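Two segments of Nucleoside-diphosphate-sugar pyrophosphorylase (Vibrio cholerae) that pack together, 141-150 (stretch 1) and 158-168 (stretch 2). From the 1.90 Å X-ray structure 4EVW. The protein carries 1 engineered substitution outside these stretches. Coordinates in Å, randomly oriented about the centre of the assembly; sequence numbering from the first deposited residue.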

ATOM      1  N   GLY A 141     -11.303 -15.536   6.719  1.00 71.74           N
ATOM      2  CA  GLY A 141     -11.527 -14.657   7.847  1.00 74.05           C
ATOM      3  C   GLY A 141     -12.156 -13.322   7.512  1.00 72.52           C
ATOM      4  O   GLY A 141     -12.551 -13.063   6.370  1.00 70.23           O
ATOM      5  N   ASP A 142     -12.226 -12.464   8.522  1.00 69.46           N
ATOM      6  CA  ASP A 142     -12.837 -11.149   8.385  1.00 68.76           C
ATOM      7  C   ASP A 142     -11.908  -9.963   8.573  1.00 69.62           C
ATOM      8  O   ASP A 142     -12.333  -8.817   8.416  1.00 70.64           O
ATOM      9  CB  ASP A 142     -13.987 -11.014   9.380  1.00 70.58           C
ATOM     10  CG  ASP A 142     -15.151 -11.913   9.043  1.00 73.90           C
ATOM     11  OD1 ASP A 142     -15.217 -12.379   7.885  1.00 73.49           O
ATOM     12  OD2 ASP A 142     -16.006 -12.142   9.925  1.00 75.08           O
ATOM     13  N   ASN A 143     -10.649 -10.221   8.901  1.00 68.24           N
ATOM     14  CA  ASN A 143      -9.719  -9.129   9.133  1.00 64.02           C
ATOM     15  C   ASN A 143      -8.944  -8.669   7.903  1.00 62.01           C
ATOM     16  O   ASN A 143      -7.713  -8.681   7.882  1.00 62.76           O
ATOM     17  CB  ASN A 143      -8.751  -9.506  10.250  1.00 64.25           C
ATOM     18  CG  ASN A 143      -7.932  -8.329  10.718  1.00 68.90           C
ATOM     19  OD1 ASN A 143      -8.294  -7.176  10.480  1.00 70.83           O
ATOM     20  ND2 ASN A 143      -6.828  -8.607  11.398  1.00 72.75           N
ATOM     21  N   TRP A 144      -9.682  -8.250   6.884  1.00 54.03           N
ATOM     22  CA  TRP A 144      -9.086  -7.763   5.650  1.00 46.28           C
ATOM     23  C   TRP A 144      -9.947  -6.625   5.141  1.00 41.19           C
ATOM     24  O   TRP A 144     -11.007  -6.342   5.693  1.00 47.52           O
ATOM     25  CB  TRP A 144      -9.096  -8.846   4.566  1.00 47.61           C
ATOM     26  CG  TRP A 144      -8.522 -10.165   4.949  1.00 49.51           C
ATOM     27  CD1 TRP A 144      -9.199 -11.251   5.430  1.00 54.60           C
ATOM     28  CD2 TRP A 144      -7.151 -10.551   4.860  1.00 47.19           C
ATOM     29  NE1 TRP A 144      -8.329 -12.293   5.640  1.00 54.72           N
ATOM     30  CE2 TRP A 144      -7.064 -11.891   5.300  1.00 48.19           C
ATOM     31  CE3 TRP A 144      -5.982  -9.895   4.449  1.00 41.11           C
ATOM     32  CZ2 TRP A 144      -5.853 -12.588   5.342  1.00 45.32           C
ATOM     33  CZ3 TRP A 144      -4.778 -10.587   4.489  1.00 39.15           C
ATOM     34  CH2 TRP A 144      -4.723 -11.921   4.933  1.00 43.94           C
ATOM     35  N   SER A 145      -9.477  -5.960   4.093  1.00 34.37           N
ATOM     36  CA  SER A 145     -10.278  -4.936   3.451  1.00 35.60           C
ATOM     37  C   SER A 145     -10.832  -5.749   2.289  1.00 32.08           C
ATOM     38  O   SER A 145     -10.114  -6.545   1.685  1.00 35.30           O
ATOM     39  CB  SER A 145      -9.435  -3.755   2.952  1.00 43.01           C
ATOM     40  OG  SER A 145      -8.068  -4.091   2.835  1.00 53.63           O
ATOM     41  N   PHE A 146     -12.113  -5.570   2.006  1.00 27.17           N
ATOM     42  CA  PHE A 146     -12.784  -6.333   0.962  1.00 26.99           C
ATOM     43  C   PHE A 146     -13.231  -5.503  -0.226  1.00 31.21           C
ATOM     44  O   PHE A 146     -13.515  -4.318  -0.092  1.00 29.57           O
ATOM     45  CB  PHE A 146     -14.022  -7.011   1.548  1.00 33.68           C
ATOM     46  CG  PHE A 146     -13.724  -7.961   2.665  1.00 37.67           C
ATOM     47  CD1 PHE A 146     -13.579  -7.510   3.975  1.00 39.78           C
ATOM     48  CD2 PHE A 146     -13.575  -9.315   2.402  1.00 44.07           C
ATOM     49  CE1 PHE A 146     -13.289  -8.407   5.009  1.00 45.20           C
ATOM     50  CE2 PHE A 146     -13.286 -10.216   3.422  1.00 45.95           C
ATOM     51  CZ  PHE A 146     -13.143  -9.762   4.727  1.00 46.84           C
ATOM     52  N   ALA A 147     -13.296  -6.138  -1.392  1.00 29.66           N
ATOM     53  CA  ALA A 147     -13.779  -5.477  -2.597  1.00 25.73           C
ATOM     54  C   ALA A 147     -14.970  -6.320  -3.053  1.00 28.24           C
ATOM     55  O   ALA A 147     -14.868  -7.546  -3.150  1.00 26.58           O
ATOM     56  CB  ALA A 147     -12.701  -5.446  -3.675  1.00 26.33           C
ATOM     57  N   LYS A 148     -16.098  -5.666  -3.305  1.00 28.03           N
ATOM     58  CA  LYS A 148     -17.308  -6.363  -3.729  1.00 26.29           C
ATOM     59  C   LYS A 148     -17.471  -6.303  -5.246  1.00 24.08           C
ATOM     60  O   LYS A 148     -17.480  -5.227  -5.841  1.00 26.08           O
ATOM     61  CB  LYS A 148     -18.532  -5.746  -3.045  1.00 25.76           C
ATOM     62  CG  LYS A 148     -19.853  -6.444  -3.350  1.00 29.25           C
ATOM     63  CD  LYS A 148     -21.005  -5.760  -2.620  1.00 37.22           C
ATOM     64  CE  LYS A 148     -22.347  -6.415  -2.924  1.00 44.14           C
ATOM     65  NZ  LYS A 148     -23.487  -5.606  -2.398  1.00 48.53           N
ATOM     66  N   PRO A 149     -17.598  -7.469  -5.895  1.00 27.26           N
ATOM     67  CA  PRO A 149     -17.759  -7.538  -7.351  1.00 30.07           C
ATOM     68  C   PRO A 149     -19.179  -7.210  -7.811  1.00 35.67           C
ATOM     69  O   PRO A 149     -20.134  -7.338  -7.041  1.00 29.95           O
ATOM     70  CB  PRO A 149     -17.363  -8.978  -7.665  1.00 30.51           C
ATOM     71  CG  PRO A 149     -17.889  -9.719  -6.474  1.00 33.12           C
ATOM     72  CD  PRO A 149     -17.513  -8.818  -5.304  1.00 30.14           C
ATOM     73  N   GLU A 150     -19.305  -6.781  -9.065  1.00 37.37           N
ATOM     74  CA  GLU A 150     -20.600  -6.443  -9.649  1.00 39.92           C
ATOM     75  C   GLU A 150     -21.333  -7.750  -9.969  1.00 45.16           C
ATOM     76  O   GLU A 150     -22.454  -7.963  -9.519  1.00 49.81           O
ATOM     77  CB  GLU A 150     -20.395  -5.616 -10.920  1.00 48.91           C
ATOM     78  CG  GLU A 150     -21.630  -4.887 -11.413  1.00 60.42           C
ATOM     79  CD  GLU A 150     -21.341  -4.046 -12.640  1.00 69.12           C
ATOM     80  OE1 GLU A 150     -21.834  -2.898 -12.707  1.00 77.51           O
ATOM     81  OE2 GLU A 150     -20.624  -4.532 -13.541  1.00 66.09           O
ATOM     82  N   ILE A 158     -17.939  -2.586  -7.059  1.00 22.89           N
ATOM     83  CA  ILE A 158     -19.015  -1.659  -6.735  1.00 24.06           C
ATOM     84  C   ILE A 158     -18.929  -1.119  -5.316  1.00 25.69           C
ATOM     85  O   ILE A 158     -19.612  -0.162  -4.985  1.00 27.65           O
ATOM     86  CB  ILE A 158     -20.409  -2.315  -6.912  1.00 30.42           C
ATOM     87  CG1 ILE A 158     -20.509  -3.579  -6.057  1.00 30.65           C
ATOM     88  CG2 ILE A 158     -20.654  -2.623  -8.381  1.00 39.33           C
ATOM     89  CD1 ILE A 158     -21.883  -4.238  -6.090  1.00 40.24           C
ATOM     90  N   GLN A 159     -18.089  -1.724  -4.486  1.00 22.10           N
ATOM     91  CA  GLN A 159     -17.962  -1.280  -3.099  1.00 23.29           C
ATOM     92  C   GLN A 159     -16.749  -1.900  -2.418  1.00 26.05           C
ATOM     93  O   GLN A 159     -16.324  -2.999  -2.773  1.00 25.29           O
ATOM     94  CB  GLN A 159     -19.232  -1.682  -2.327  1.00 27.25           C
ATOM     95  CG  GLN A 159     -19.301  -1.235  -0.872  1.00 28.03           C
ATOM     96  CD  GLN A 159     -20.519  -1.807  -0.149  1.00 40.71           C
ATOM     97  OE1 GLN A 159     -21.450  -2.309  -0.779  1.00 46.59           O
ATOM     98  NE2 GLN A 159     -20.519  -1.721   1.177  1.00 39.96           N
ATOM     99  N   THR A 160     -16.178  -1.181  -1.456  1.00 23.30           N
ATOM    100  CA  THR A 160     -15.063  -1.700  -0.675  1.00 21.31           C
ATOM    101  C   THR A 160     -15.409  -1.431   0.789  1.00 28.62           C
ATOM    102  O   THR A 160     -16.189  -0.526   1.093  1.00 26.71           O
ATOM    103  CB  THR A 160     -13.704  -1.013  -0.984  1.00 27.20           C
ATOM    104  OG1 THR A 160     -13.791   0.386  -0.690  1.00 29.52           O
ATOM    105  CG2 THR A 160     -13.306  -1.219  -2.437  1.00 26.38           C
ATOM    106  N   ALA A 161     -14.846  -2.238   1.679  1.00 31.47           N
ATOM    107  CA  ALA A 161     -15.065  -2.099   3.118  1.00 39.11           C
ATOM    108  C   ALA A 161     -13.769  -2.515   3.796  1.00 44.27           C
ATOM    109  O   ALA A 161     -13.100  -3.438   3.335  1.00 39.45           O
ATOM    110  CB  ALA A 161     -16.206  -3.001   3.571  1.00 42.49           C
ATOM    111  N   GLU A 162     -13.401  -1.847   4.883  1.00 42.74           N
ATOM    112  CA  GLU A 162     -12.162  -2.204   5.559  1.00 49.14           C
ATOM    113  C   GLU A 162     -12.317  -3.325   6.584  1.00 56.67           C
ATOM    114  O   GLU A 162     -11.378  -4.081   6.809  1.00 65.00           O
ATOM    115  CB  GLU A 162     -11.531  -0.979   6.227  1.00 47.78           C
ATOM    116  CG  GLU A 162     -10.144  -1.236   6.832  1.00 51.28           C
ATOM    117  CD  GLU A 162      -9.043  -1.404   5.790  1.00 55.40           C
ATOM    118  OE1 GLU A 162      -9.243  -0.979   4.631  1.00 55.73           O
ATOM    119  OE2 GLU A 162      -7.966  -1.945   6.135  1.00 52.94           O
ATOM    120  N   LYS A 163     -13.479  -3.455   7.215  1.00 54.83           N
ATOM    121  CA  LYS A 163     -13.631  -4.533   8.193  1.00 60.56           C
ATOM    122  C   LYS A 163     -14.883  -5.351   7.953  1.00 62.51           C
ATOM    123  O   LYS A 163     -15.028  -6.454   8.474  1.00 65.40           O
ATOM    124  CB  LYS A 163     -13.664  -3.972   9.617  1.00 61.62           C
ATOM    125  CG  LYS A 163     -12.557  -2.981   9.932  1.00 61.98           C
ATOM    126  CD  LYS A 163     -11.407  -3.596  10.708  1.00 64.80           C
ATOM    127  CE  LYS A 163     -10.351  -2.539  10.994  1.00 66.08           C
ATOM    128  NZ  LYS A 163      -8.978  -3.106  10.958  1.00 65.76           N
ATOM    129  N   ASN A 164     -15.797  -4.804   7.168  1.00 57.13           N
ATOM    130  CA  ASN A 164     -17.024  -5.511   6.874  1.00 53.34           C
ATOM    131  C   ASN A 164     -16.784  -6.459   5.700  1.00 54.64           C
ATOM    132  O   ASN A 164     -16.344  -6.033   4.633  1.00 51.55           O
ATOM    133  CB  ASN A 164     -18.126  -4.506   6.553  1.00 50.65           C
ATOM    134  CG  ASN A 164     -19.472  -5.161   6.396  1.00 57.00           C
ATOM    135  OD1 ASN A 164     -19.713  -6.243   6.930  1.00 56.53           O
ATOM    136  ND2 ASN A 164     -20.368  -4.501   5.672  1.00 60.63           N
ATOM    137  N   PRO A 165     -17.035  -7.768   5.901  1.00 55.36           N
ATOM    138  CA  PRO A 165     -16.858  -8.810   4.879  1.00 50.41           C
ATOM    139  C   PRO A 165     -17.958  -8.808   3.839  1.00 45.47           C
ATOM    140  O   PRO A 165     -18.760  -9.739   3.771  1.00 43.04           O
ATOM    141  CB  PRO A 165     -16.887 -10.105   5.681  1.00 58.43           C
ATOM    142  CG  PRO A 165     -16.437  -9.697   7.019  1.00 62.54           C
ATOM    143  CD  PRO A 165     -17.138  -8.383   7.234  1.00 62.58           C
ATOM    144  N   ILE A 166     -17.988  -7.772   3.018  1.00 37.73           N
ATOM    145  CA  ILE A 166     -19.004  -7.662   1.994  1.00 39.55           C
ATOM    146  C   ILE A 166     -18.766  -8.616   0.822  1.00 38.39           C
ATOM    147  O   ILE A 166     -19.546  -8.640  -0.124  1.00 34.87           O
ATOM    148  CB  ILE A 166     -19.060  -6.224   1.478  1.00 42.53           C
ATOM    149  CG1 ILE A 166     -17.688  -5.824   0.935  1.00 35.67           C
ATOM    150  CG2 ILE A 166     -19.436  -5.283   2.619  1.00 44.25           C
ATOM    151  CD1 ILE A 166     -17.656  -4.442   0.342  1.00 35.35           C
ATOM    152  N   SER A 167     -17.690  -9.399   0.887  1.00 37.40           N
ATOM    153  CA  SER A 167     -17.363 -10.354  -0.176  1.00 33.98           C
ATOM    154  C   SER A 167     -16.240 -11.247   0.318  1.00 36.08           C
ATOM    155  O   SER A 167     -15.832 -11.151   1.472  1.00 37.56           O
ATOM    156  CB  SER A 167     -16.865  -9.621  -1.425  1.00 31.69           C
ATOM    157  OG  SER A 167     -15.493  -9.276  -1.280  1.00 29.81           O
ATOM    158  N   ASP A 168     -15.740 -12.123  -0.548  1.00 38.31           N
ATOM    159  CA  ASP A 168     -14.615 -12.951  -0.146  1.00 36.70           C
ATOM    160  C   ASP A 168     -13.376 -12.623  -0.981  1.00 29.95           C
ATOM    161  O   ASP A 168     -12.461 -13.434  -1.100  1.00 30.28           O
ATOM    162  CB  ASP A 168     -14.953 -14.452  -0.191  1.00 45.35           C
ATOM    163  CG  ASP A 168     -15.438 -14.909  -1.536  1.00 63.93           C
ATOM    164  OD1 ASP A 168     -15.660 -14.050  -2.408  1.00 70.90           O
ATOM    165  OD2 ASP A 168     -15.606 -16.135  -1.714  1.00 75.10           O
TER
HETATM  166  O   HOH W   1     -22.714  -2.361  -2.850  1.00 53.46           O

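Stretch 2 enters as a strand running antiparallel to strand 146-149. At I158 the backbone N donates to K148 O (2.9 Å), while the branched side chain reaches across until its CD1 lies 3.9 Å from K148 CE, apolar atoms meeting the methylene part of a lysine. Q159 O accepts from K148 N at 2.7 Å. Its side chain shares a sheet face with K148, and a water bridges the two polar ends: it donates to Q159 OE1 (2.4 Å) and accepts a weak bond from K148 NZ (3.4 Å). T160 turns to the other face beside A147, a non-hydrogen-bonded pair whose CA atoms lie 4.4 Å apart; T160 CG2 and A147 CB are also 4.4 Å apart. A161 forms a hydrogen-bonded pair with F146 (F146 N to A161 O 2.7 Å, A161 N to F146 O 3.0 Å); its short methyl shares a face with the large F146 ring.

Beyond the strand, E162 O comes within 2.5 Å of W144 O, two acceptors with no bond between them. The chain then curls over F146. P165 sets its CA 3.6 Å from the centroid of the F146 ring, over one face, a CH-pi contact. I166 adds apolar packing, CG1 to F146 CB at 3.9 Å. Finally S167, short and polar, points toward stretch 1 and donates from OG to A147 O (2.6 Å).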